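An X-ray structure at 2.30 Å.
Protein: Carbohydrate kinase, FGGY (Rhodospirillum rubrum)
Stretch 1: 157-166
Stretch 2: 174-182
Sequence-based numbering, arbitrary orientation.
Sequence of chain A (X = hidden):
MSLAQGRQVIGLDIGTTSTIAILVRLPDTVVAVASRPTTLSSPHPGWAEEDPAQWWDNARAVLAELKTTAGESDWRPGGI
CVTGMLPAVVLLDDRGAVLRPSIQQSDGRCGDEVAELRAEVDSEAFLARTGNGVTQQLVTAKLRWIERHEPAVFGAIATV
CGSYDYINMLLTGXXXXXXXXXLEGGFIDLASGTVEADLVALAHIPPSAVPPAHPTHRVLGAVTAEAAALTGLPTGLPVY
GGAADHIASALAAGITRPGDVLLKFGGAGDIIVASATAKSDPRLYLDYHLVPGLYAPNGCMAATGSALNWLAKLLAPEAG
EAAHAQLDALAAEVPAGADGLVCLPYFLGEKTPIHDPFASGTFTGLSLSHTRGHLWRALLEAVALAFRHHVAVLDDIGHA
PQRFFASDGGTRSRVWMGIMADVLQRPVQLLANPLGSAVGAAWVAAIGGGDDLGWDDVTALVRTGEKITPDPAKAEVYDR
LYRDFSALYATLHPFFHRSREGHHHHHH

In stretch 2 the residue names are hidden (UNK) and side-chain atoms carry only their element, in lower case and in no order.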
# COMPACT_ATOMS: atom_id res chain seq x y z
N ILE A 157 16.64 2.93 -23.35
CA ILE A 157 16.15 2.03 -22.31
C ILE A 157 16.42 0.57 -22.62
O ILE A 157 15.88 0.00 -23.57
CB ILE A 157 14.62 2.15 -22.06
CG1 ILE A 157 14.23 3.55 -21.55
CG2 ILE A 157 14.16 1.13 -21.04
CD1 ILE A 157 12.77 3.81 -21.59
N ALA A 158 17.24 -0.03 -21.77
CA ALA A 158 17.58 -1.45 -21.81
C ALA A 158 16.82 -2.22 -20.72
O ALA A 158 16.47 -3.39 -20.89
CB ALA A 158 19.08 -1.63 -21.61
N THR A 159 16.57 -1.55 -19.59
CA THR A 159 15.83 -2.15 -18.48
C THR A 159 14.91 -1.13 -17.81
O THR A 159 15.32 0.01 -17.46
CB THR A 159 16.81 -2.72 -17.43
OG1 THR A 159 17.65 -3.72 -18.03
CG2 THR A 159 16.09 -3.30 -16.23
N VAL A 160 13.67 -1.54 -17.62
CA VAL A 160 12.74 -0.78 -16.81
C VAL A 160 12.33 -1.69 -15.65
O VAL A 160 12.05 -2.89 -15.85
CB VAL A 160 11.51 -0.33 -17.62
CG1 VAL A 160 10.81 -1.54 -18.30
CG2 VAL A 160 10.54 0.41 -16.73
N CYS A 161 12.36 -1.11 -14.44
CA CYS A 161 12.06 -1.83 -13.22
C CYS A 161 11.62 -0.88 -12.10
O CYS A 161 11.55 0.32 -12.32
CB CYS A 161 13.29 -2.64 -12.76
SG CYS A 161 14.70 -1.65 -12.20
N GLY A 162 11.35 -1.42 -10.91
CA GLY A 162 10.82 -0.64 -9.83
C GLY A 162 11.92 -0.40 -8.83
O GLY A 162 13.06 -0.75 -9.09
N SER A 163 11.58 0.18 -7.68
CA SER A 163 12.60 0.64 -6.76
C SER A 163 13.30 -0.53 -6.11
O SER A 163 14.50 -0.66 -6.22
CB SER A 163 12.00 1.50 -5.66
OG SER A 163 10.95 0.76 -5.05
N TYR A 164 12.56 -1.39 -5.44
CA TYR A 164 13.17 -2.53 -4.77
C TYR A 164 13.75 -3.53 -5.81
O TYR A 164 14.75 -4.22 -5.53
CB TYR A 164 12.23 -3.16 -3.66
CG TYR A 164 10.86 -3.65 -4.15
CD1 TYR A 164 10.71 -4.91 -4.79
CD2 TYR A 164 9.72 -2.85 -4.02
CE1 TYR A 164 9.45 -5.34 -5.27
CE2 TYR A 164 8.49 -3.26 -4.47
CZ TYR A 164 8.35 -4.50 -5.10
OH TYR A 164 7.10 -4.89 -5.56
N ASP A 165 13.18 -3.59 -7.02
CA ASP A 165 13.82 -4.44 -8.05
C ASP A 165 15.26 -3.94 -8.32
O ASP A 165 16.22 -4.71 -8.51
CB ASP A 165 13.06 -4.41 -9.36
CG ASP A 165 11.61 -4.82 -9.23
OD1 ASP A 165 11.32 -5.85 -8.58
OD2 ASP A 165 10.74 -4.14 -9.85
N TYR A 166 15.41 -2.62 -8.36
CA TYR A 166 16.71 -2.08 -8.66
C TYR A 166 17.74 -2.43 -7.56
O TYR A 166 18.84 -2.88 -7.85
CB TYR A 166 16.60 -0.58 -8.91
CG TYR A 166 17.93 0.09 -9.07
CD1 TYR A 166 18.75 -0.24 -10.14
CD2 TYR A 166 18.38 1.02 -8.15
CE1 TYR A 166 19.98 0.37 -10.29
CE2 TYR A 166 19.60 1.63 -8.28
CZ TYR A 166 20.40 1.32 -9.37
OH TYR A 166 21.62 1.91 -9.55
N UNK A 174 21.38 -10.32 -10.26
CA UNK A 174 20.35 -10.93 -11.06
C UNK A 174 19.54 -9.84 -11.80
O UNK A 174 19.58 -8.68 -11.43
o UNK A 174 21.78 -14.56 -9.99
c UNK A 174 20.18 -12.90 -9.45
c UNK A 174 19.44 -11.77 -10.16
c UNK A 174 20.91 -13.79 -10.43
o UNK A 174 20.64 -13.70 -11.65
N UNK A 175 18.81 -10.21 -12.83
CA UNK A 175 17.97 -9.23 -13.48
C UNK A 175 16.52 -9.70 -13.52
O UNK A 175 16.15 -10.46 -14.39
n UNK A 175 17.69 -6.68 -17.79
c UNK A 175 18.35 -7.73 -17.04
n UNK A 175 16.29 -8.12 -18.85
c UNK A 175 18.03 -7.68 -15.53
n UNK A 175 16.17 -5.89 -19.30
c UNK A 175 16.71 -6.89 -18.64
c UNK A 175 18.48 -8.98 -14.89
N UNK A 176 15.70 -9.29 -12.54
CA UNK A 176 14.29 -9.68 -12.53
C UNK A 176 13.44 -8.55 -11.98
O UNK A 176 13.97 -7.61 -11.41
c UNK A 176 14.01 -10.95 -11.68
c UNK A 176 14.14 -10.67 -10.15
c UNK A 176 14.88 -12.15 -12.16
N UNK A 177 12.13 -8.64 -12.15
CA UNK A 177 11.23 -7.81 -11.36
C UNK A 177 10.19 -8.64 -10.60
O UNK A 177 9.82 -9.73 -11.03
c UNK A 177 11.55 -5.78 -12.71
c UNK A 177 10.53 -6.75 -12.23
c UNK A 177 9.80 -7.41 -13.38
N UNK A 178 9.74 -8.13 -9.45
CA UNK A 178 8.60 -8.68 -8.72
C UNK A 178 7.42 -8.81 -9.70
O UNK A 178 7.13 -7.86 -10.49
c UNK A 178 8.25 -7.70 -7.60
c UNK A 178 7.19 -8.21 -6.65
o UNK A 178 6.68 -9.34 -6.80
o UNK A 178 6.87 -7.43 -5.71
N UNK A 179 6.78 -9.98 -9.68
CA UNK A 179 5.47 -10.17 -10.29
C UNK A 179 4.58 -8.96 -10.01
O UNK A 179 3.83 -8.51 -10.85
n UNK A 179 3.19 -14.68 -6.13
n UNK A 179 4.05 -13.94 -8.13
c UNK A 179 4.75 -11.41 -9.67
n UNK A 179 2.74 -15.85 -8.03
c UNK A 179 4.29 -13.97 -9.59
c UNK A 179 5.25 -12.82 -10.08
c UNK A 179 3.32 -14.82 -7.43
N UNK A 180 4.61 -8.48 -8.78
CA UNK A 180 3.64 -7.47 -8.40
C UNK A 180 3.96 -6.09 -9.02
O UNK A 180 3.06 -5.32 -9.35
n UNK A 180 2.74 -8.91 -5.15
c UNK A 180 3.54 -7.39 -6.88
o UNK A 180 1.35 -8.45 -6.87
c UNK A 180 2.45 -8.31 -6.30
N UNK A 181 5.25 -5.79 -9.15
CA UNK A 181 5.64 -4.60 -9.89
C UNK A 181 5.07 -4.71 -11.34
O UNK A 181 4.43 -3.77 -11.85
n UNK A 181 8.08 -1.08 -11.07
c UNK A 181 8.25 -1.78 -12.24
c UNK A 181 7.94 -3.12 -11.97
c UNK A 181 7.69 -1.94 -10.08
c UNK A 181 8.42 -3.63 -14.27
c UNK A 181 8.03 -4.06 -13.02
c UNK A 181 8.70 -2.28 -14.52
c UNK A 181 7.16 -4.41 -9.86
c UNK A 181 8.63 -1.33 -13.52
c UNK A 181 7.58 -3.21 -10.59
N UNK A 182 5.27 -5.87 -11.97
CA UNK A 182 4.82 -6.07 -13.34
C UNK A 182 3.28 -6.06 -13.49
O UNK A 182 2.74 -5.56 -14.48
c UNK A 182 5.43 -7.36 -13.91

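Position 174 carries three side-chain carbons, the third bearing two oxygens, and none comes near stretch 1; it is Glu174.

At position 175 three carbons lead to a nitrogen and then to a carbon holding two more nitrogens. The chain is extended, and its planar end reaches Thr159 and Ala158. This is Arg175. Its NE and NH2 both donate to Thr159 OG1, at 3.0 Å and 2.9 Å respectively, with the hydroxyl lying at the guanidinium edge; NH2 also makes a weak hydrogen bond to Ala158 O at 3.0 Å.

Position 176 has one carbon carrying two others, and CA-to-CB points away from stretch 1. This is Val176; it is its backbone that comes near, with Val176 O 3.9 Å from Asp165 CB.

The same three-carbon fork recurs at position 177, where one methyl lies against Cys161 and Asp165. In Val177, CG1 is 3.6 Å from Cys161 CB and 3.4 Å from Asp165 OD2.

Position 178 shows two carbons, the second with two oxygens, one of them close to the Tyr164 hydroxyl. This short carboxylate identifies Asp178. Tyr164 OH donates to Asp178 OD2 at 2.6 Å, while Asp178 N donates to Asp165 OD1 at 2.9 Å in a nearly straight bond.

Position 179 has three carbons, a nitrogen and a carbon with two further nitrogens; its CA-to-CB bond points away, and the side chain touches nothing on stretch 1. It is Arg179.

At position 180 there are two carbons, the second bearing one oxygen and one nitrogen, and the side chain makes no contact with stretch 1. This is Asn180. Its N donates to Asp178 OD1 at 3.0 Å, so the aspartate caps the helix with one oxygen and accepts from Tyr164 with the other.

At position 181 one carbon leads to fused five- and six-membered rings of eight carbons and one nitrogen, packed on residues 160–162 and Asp165. Only tryptophan fits. Cys161 CA sits over the face of the Trp181 six-membered ring, 3.8 Å from its centroid, and Gly162 CA is 3.0 Å from Trp181 NE1. A CB on Gly162 would clash with Trp181 CD1.

Position 182 has a single side-chain carbon and no contact with stretch 1: Ala182.

The contact combines a broad indole surface with directed polar bonds. Asp165 joins the two: OD1 accepts from Asp178 N, while OD2, over the Trp181 face, accepts from Gly162 N at 3.0 Å. Tyr164 ties stretch 1 to the capping aspartate, and Arg175 secures the other end of the contact at Thr159.

Stretch 2, residues 174-182: ERVVDRNWA
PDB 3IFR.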